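Local atomic coordinates of hybrid kinase (Caulobacter vibrioides, PDB entry 6QRL), a protein that probably works as a hybrid sensor histidine kinase that autophosphorylates from ATP, and whose pseudo-receiver domain, the part described here, binds cyclic di-GMP. Residues A[20-23]-A[24-28]; A[34-38]-A[39-43]. All coordinates share one frame; numbering follows the deposited sequence.

Interaction 1: residues A[20-23]-A[24-28]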
ATOM      1  N   ALA A  20      11.156  -2.535  -6.884  1.00 34.36           N
ATOM      2  CA  ALA A  20      11.405  -3.654  -7.830  1.00 34.83           C
ATOM      3  C   ALA A  20      11.058  -5.001  -7.174  1.00 34.07           C
ATOM      4  O   ALA A  20      10.380  -5.807  -7.837  1.00 33.08           O
ATOM      5  CB  ALA A  20      12.829  -3.628  -8.324  1.00 36.25           C
ATOM      6  N   ALA A  21      11.494  -5.227  -5.929  1.00 34.46           N
ATOM      7  CA  ALA A  21      11.229  -6.479  -5.183  1.00 35.56           C
ATOM      8  C   ALA A  21       9.729  -6.667  -4.968  1.00 33.39           C
ATOM      9  O   ALA A  21       9.260  -7.816  -5.124  1.00 34.24           O
ATOM     10  CB  ALA A  21      11.975  -6.523  -3.869  1.00 36.08           C
ATOM     11  N   THR A  22       9.022  -5.630  -4.544  1.00 33.44           N
ATOM     12  CA  THR A  22       7.570  -5.712  -4.266  1.00 32.56           C
ATOM     13  C   THR A  22       6.835  -5.922  -5.594  1.00 32.79           C
ATOM     14  O   THR A  22       5.963  -6.803  -5.635  1.00 32.39           O
ATOM     15  CB  THR A  22       7.063  -4.490  -3.495  1.00 32.84           C
ATOM     16  OG1 THR A  22       7.924  -4.266  -2.376  1.00 31.24           O
ATOM     17  CG2 THR A  22       5.643  -4.660  -3.009  1.00 33.55           C
ATOM     18  N   ALA A  23       7.201  -5.208  -6.662  1.00 32.66           N
ATOM     19  CA  ALA A  23       6.572  -5.423  -7.993  1.00 34.43           C
ATOM     20  C   ALA A  23       6.778  -6.884  -8.446  1.00 35.25           C
ATOM     21  O   ALA A  23       5.805  -7.512  -8.938  1.00 36.84           O
ATOM     22  CB  ALA A  23       7.095  -4.455  -9.017  1.00 35.58           C
ATOM     23  N   ARG A  24       7.969  -7.458  -8.249  1.00 35.15           N
ATOM     24  CA  ARG A  24       8.217  -8.874  -8.645  1.00 37.68           C
ATOM     25  C   ARG A  24       7.334  -9.824  -7.812  1.00 36.41           C
ATOM     26  O   ARG A  24       6.814 -10.778  -8.403  1.00 34.90           O
ATOM     27  CB  ARG A  24       9.714  -9.196  -8.579  1.00 41.43           C
ATOM     28  CG  ARG A  24      10.538  -8.472  -9.641  1.00 45.99           C
ATOM     29  CD  ARG A  24      11.992  -8.949  -9.684  1.00 52.63           C
ATOM     30  NE  ARG A  24      13.012  -7.902  -9.580  1.00 56.20           N
ATOM     31  CZ  ARG A  24      13.768  -7.435 -10.583  1.00 62.65           C
ATOM     32  NH1 ARG A  24      13.620  -7.878 -11.825  1.00 65.38           N
ATOM     33  NH2 ARG A  24      14.679  -6.504 -10.334  1.00 63.75           N
ATOM     34  N   GLN A  25       7.130  -9.557  -6.507  1.00 36.90           N
ATOM     35  CA  GLN A  25       6.259 -10.386  -5.625  1.00 35.69           C
ATOM     36  C   GLN A  25       4.807 -10.262  -6.075  1.00 35.51           C
ATOM     37  O   GLN A  25       4.145 -11.311  -6.141  1.00 35.30           O
ATOM     38  CB  GLN A  25       6.369  -9.994  -4.155  1.00 35.69           C
ATOM     39  CG  GLN A  25       7.695 -10.423  -3.560  1.00 38.11           C
ATOM     40  CD  GLN A  25       7.769  -9.984  -2.130  1.00 38.48           C
ATOM     41  OE1 GLN A  25       7.405  -8.851  -1.823  1.00 39.44           O
ATOM     42  NE2 GLN A  25       8.170 -10.897  -1.252  1.00 41.07           N
ATOM     43  N   ILE A  26       4.348  -9.051  -6.429  1.00 34.32           N
ATOM     44  CA  ILE A  26       2.941  -8.845  -6.877  1.00 34.80           C
ATOM     45  C   ILE A  26       2.722  -9.704  -8.123  1.00 38.46           C
ATOM     46  O   ILE A  26       1.738 -10.433  -8.144  1.00 37.44           O
ATOM     47  CB  ILE A  26       2.657  -7.360  -7.127  1.00 34.21           C
ATOM     48  CG1 ILE A  26       2.576  -6.580  -5.815  1.00 34.37           C
ATOM     49  CG2 ILE A  26       1.409  -7.171  -7.974  1.00 34.62           C
ATOM     50  CD1 ILE A  26       2.794  -5.095  -5.973  1.00 34.18           C
ATOM     51  N   GLU A  27       3.633  -9.609  -9.110  1.00 40.17           N
ATOM     52  CA  GLU A  27       3.453 -10.265 -10.426  1.00 44.79           C
ATOM     53  C   GLU A  27       3.587 -11.790 -10.300  1.00 44.05           C
ATOM     54  O   GLU A  27       2.836 -12.473 -11.000  1.00 44.41           O
ATOM     55  CB  GLU A  27       4.405  -9.686 -11.467  1.00 48.62           C
ATOM     56  CG  GLU A  27       4.083  -8.251 -11.825  1.00 52.93           C
ATOM     57  CD  GLU A  27       5.055  -7.685 -12.845  1.00 59.18           C
ATOM     58  OE1 GLU A  27       5.686  -6.623 -12.566  1.00 65.10           O
ATOM     59  OE2 GLU A  27       5.192  -8.323 -13.915  1.00 67.58           O
ATOM     60  N   ALA A  28       4.480 -12.308  -9.453  1.00 41.80           N
ATOM     61  CA  ALA A  28       4.669 -13.768  -9.243  1.00 42.86           C
ATOM     62  C   ALA A  28       3.405 -14.395  -8.620  1.00 42.24           C
ATOM     63  O   ALA A  28       3.141 -15.574  -8.911  1.00 43.22           O
ATOM     64  CB  ALA A  28       5.903 -14.039  -8.401  1.00 42.50           C
TER
HETATM   65  O   HOH W   1       8.951  -6.803  -1.294  1.00 44.78           O

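Interaction 2: residues A[34-38]-A[39-43]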
ATOM      1  N   TYR A  34       2.056  -1.596 -10.082  1.00 33.26           N
ATOM      2  CA  TYR A  34       2.165  -0.163 -10.469  1.00 34.98           C
ATOM      3  C   TYR A  34       3.172   0.516  -9.529  1.00 33.89           C
ATOM      4  O   TYR A  34       2.800   0.846  -8.404  1.00 34.06           O
ATOM      5  CB  TYR A  34       0.781   0.517 -10.501  1.00 35.00           C
ATOM      6  CG  TYR A  34      -0.116  -0.122 -11.527  1.00 36.81           C
ATOM      7  CD1 TYR A  34      -0.844  -1.244 -11.187  1.00 38.35           C
ATOM      8  CD2 TYR A  34      -0.155   0.301 -12.854  1.00 38.79           C
ATOM      9  CE1 TYR A  34      -1.625  -1.909 -12.119  1.00 41.50           C
ATOM     10  CE2 TYR A  34      -0.928  -0.358 -13.802  1.00 41.73           C
ATOM     11  CZ  TYR A  34      -1.679  -1.464 -13.426  1.00 42.78           C
ATOM     12  OH  TYR A  34      -2.425  -2.186 -14.310  1.00 46.68           O
ATOM     13  N   ALA A  35       4.436   0.640  -9.953  1.00 33.44           N
ATOM     14  CA  ALA A  35       5.538   1.177  -9.114  1.00 33.51           C
ATOM     15  C   ALA A  35       5.497   2.705  -9.140  1.00 34.02           C
ATOM     16  O   ALA A  35       5.330   3.261 -10.220  1.00 33.74           O
ATOM     17  CB  ALA A  35       6.867   0.671  -9.624  1.00 34.54           C
ATOM     18  N   ALA A  36       5.621   3.362  -7.995  1.00 33.16           N
ATOM     19  CA  ALA A  36       5.637   4.835  -7.907  1.00 33.76           C
ATOM     20  C   ALA A  36       6.601   5.309  -6.818  1.00 32.13           C
ATOM     21  O   ALA A  36       6.838   4.550  -5.843  1.00 30.37           O
ATOM     22  CB  ALA A  36       4.237   5.301  -7.644  1.00 36.00           C
ATOM     23  N   VAL A  37       7.096   6.546  -6.912  1.00 32.07           N
ATOM     24  CA  VAL A  37       8.075   7.052  -5.897  1.00 34.24           C
ATOM     25  C   VAL A  37       7.365   7.594  -4.655  1.00 34.55           C
ATOM     26  O   VAL A  37       8.044   7.762  -3.652  1.00 33.27           O
ATOM     27  CB  VAL A  37       9.032   8.129  -6.441  1.00 36.49           C
ATOM     28  CG1 VAL A  37       9.987   7.547  -7.444  1.00 39.11           C
ATOM     29  CG2 VAL A  37       8.293   9.360  -6.955  1.00 37.81           C
ATOM     30  N   ASP A  38       6.066   7.902  -4.713  1.00 34.05           N
ATOM     31  CA  ASP A  38       5.359   8.523  -3.545  1.00 35.40           C
ATOM     32  C   ASP A  38       3.845   8.353  -3.699  1.00 33.92           C
ATOM     33  O   ASP A  38       3.412   7.809  -4.722  1.00 34.81           O
ATOM     34  CB  ASP A  38       5.775   9.982  -3.321  1.00 37.70           C
ATOM     35  CG  ASP A  38       5.475  10.931  -4.464  1.00 40.80           C
ATOM     36  OD1 ASP A  38       4.581  10.642  -5.284  1.00 42.61           O
ATOM     37  OD2 ASP A  38       6.110  11.991  -4.496  1.00 43.66           O
ATOM     38  N   ILE A  39       3.058   8.819  -2.742  1.00 33.10           N
ATOM     39  CA  ILE A  39       1.584   8.627  -2.770  1.00 34.32           C
ATOM     40  C   ILE A  39       0.970   9.368  -3.970  1.00 35.83           C
ATOM     41  O   ILE A  39       0.180   8.730  -4.690  1.00 36.98           O
ATOM     42  CB  ILE A  39       0.967   9.048  -1.427  1.00 34.11           C
ATOM     43  CG1 ILE A  39       1.482   8.155  -0.291  1.00 34.64           C
ATOM     44  CG2 ILE A  39      -0.543   9.040  -1.545  1.00 33.98           C
ATOM     45  CD1 ILE A  39       1.175   8.677   1.097  1.00 35.00           C
ATOM     46  N   ALA A  40       1.308  10.638  -4.200  1.00 37.42           N
ATOM     47  CA  ALA A  40       0.735  11.388  -5.349  1.00 38.70           C
ATOM     48  C   ALA A  40       0.998  10.603  -6.650  1.00 38.23           C
ATOM     49  O   ALA A  40       0.057  10.399  -7.409  1.00 37.00           O
ATOM     50  CB  ALA A  40       1.246  12.811  -5.414  1.00 40.67           C
ATOM     51  N   SER A  41       2.209  10.089  -6.883  1.00 37.30           N
ATOM     52  CA  SER A  41       2.549   9.432  -8.169  1.00 38.56           C
ATOM     53  C   SER A  41       1.838   8.074  -8.260  1.00 37.49           C
ATOM     54  O   SER A  41       1.454   7.654  -9.354  1.00 36.56           O
ATOM     55  CB  SER A  41       4.053   9.369  -8.368  1.00 40.84           C
ATOM     56  OG  SER A  41       4.660   8.574  -7.349  1.00 42.51           O
ATOM     57  N   ALA A  42       1.600   7.402  -7.138  1.00 36.26           N
ATOM     58  CA  ALA A  42       0.811   6.150  -7.067  1.00 35.22           C
ATOM     59  C   ALA A  42      -0.650   6.431  -7.451  1.00 37.16           C
ATOM     60  O   ALA A  42      -1.206   5.665  -8.243  1.00 40.16           O
ATOM     61  CB  ALA A  42       0.924   5.558  -5.684  1.00 34.01           C
ATOM     62  N   LEU A  43      -1.240   7.517  -6.967  1.00 37.97           N
ATOM     63  CA  LEU A  43      -2.631   7.897  -7.328  1.00 40.23           C
ATOM     64  C   LEU A  43      -2.699   8.232  -8.823  1.00 42.20           C
ATOM     65  O   LEU A  43      -3.665   7.828  -9.461  1.00 42.70           O
ATOM     66  CB  LEU A  43      -3.097   9.073  -6.467  1.00 40.60           C
ATOM     67  CG  LEU A  43      -3.331   8.755  -4.983  1.00 41.25           C
ATOM     68  CD1 LEU A  43      -3.769  10.015  -4.236  1.00 41.82           C
ATOM     69  CD2 LEU A  43      -4.353   7.648  -4.787  1.00 40.77           C
TER

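Interaction 1: residues A[20-23]-A[24-28]
Thr22 and Gln25, one turn apart on helix 16-28, are joined by a single water. It donates to Thr22 OG1 and, at 2.6 Å, to Gln25 OE1, so the hydroxyl and the amide oxygen share one solvent molecule on the same side of the helix. OG1 is placed for this beside its own backbone N (chi1 -49°), where it is also hydrogen-bonded to the carbonyl O of Val18. The same torsion puts Thr22 CG2 anti to the backbone N, 4.1 Å from Ile26 CD1. Gln25 CG rests against Ala21 O at 3.4 Å, and beyond CG the chain runs extended to the amide. There NE2 bonds Leu101 O, so both ends of the amide are engaged and its rotation is fixed. Arg24 likewise runs back along the helix, its CG 3.2 Å from Ala20 O, and a bend at chi3 (-127°) leaves Arg24 NH2 4.0 Å from Ala20 CB. Beneath these side chains run four successive i to i+4 backbone bonds, from Arg24 N to Ala20 O through Glu27 N to Ala23 O (3.0 Å, 161° at the hydrogen). Outward, Thr22 and Gln25 touch Leu106 of helix 103-111, while Ile26 packs on Val9 and Ala33. This is the amphipathic helix of a receiver-type beta-alpha-beta unit, with Gln25 contributing to a cyclic di-GMP pocket.

Interaction 2: residues A[34-38]-A[39-43]
Asp38 and Ser41 meet because both put their first side-chain branch between the backbone N and the carbonyl carbon, with chi1 61° for Asp38 and 63° for Ser41. The aspartate thereby turns OD1 over the first helical turn, where Ser41 N donates to Asp38 OD1 at 2.9 Å with an angle of 159° at the hydrogen. The amide approaches nearly along the C-O axis of OD1. The serine torsion swings Ser41 OG back over the start of the helix, 2.9 Å from Asp38 OD1 and 3.0 Å from Asp38 O; its one proton could serve either acceptor. Asp38 O also takes the backbone bond from Ala42 N, which opens the helical hydrogen-bond series. Ahead of the cap, the last strand residue packs against this turn: Ala36 CB sits 3.3 Å from Ser41 OG and 3.9 Å from Ala42 CB, so small residues allow close approach of strand and helix. Around the contact, Ala36 makes backbone hydrogen bonds with Ile11 of adjacent strand 8-12 and with Ser13 just beyond it, and Ile39 reaches Ile54 and Pro68. An Asp N-cap of this kind, its carboxylate accepting from the third helical residue, starts helix 39-45 soon after strand 32-36 in the alternating beta-alpha order of the receiver fold.

How the interactions relate
Interactions 1 and 2 stand in series along the chain: helix 16-28 is followed by strand 32-36, which ends in the capped turn into helix 39-45. Their centres are 15 Å apart and their nearest atoms about 5 Å, without touching. Strand 32-36 connects them: Ala33, early in that strand, receives Ala23, Ile26 and Glu27 of interaction 1, while Ala36 at its end belongs to interaction 2. Strand 8-12 lies beside both, contacting Thr22 and Ile26 by side chains and Tyr34 and Ala36 by backbone bonds. Only interaction 1 reaches ligand, with the Gln25 side chain about 4 Å from a bound cyclic di-GMP and about 6 Å from the Arg102 side chain.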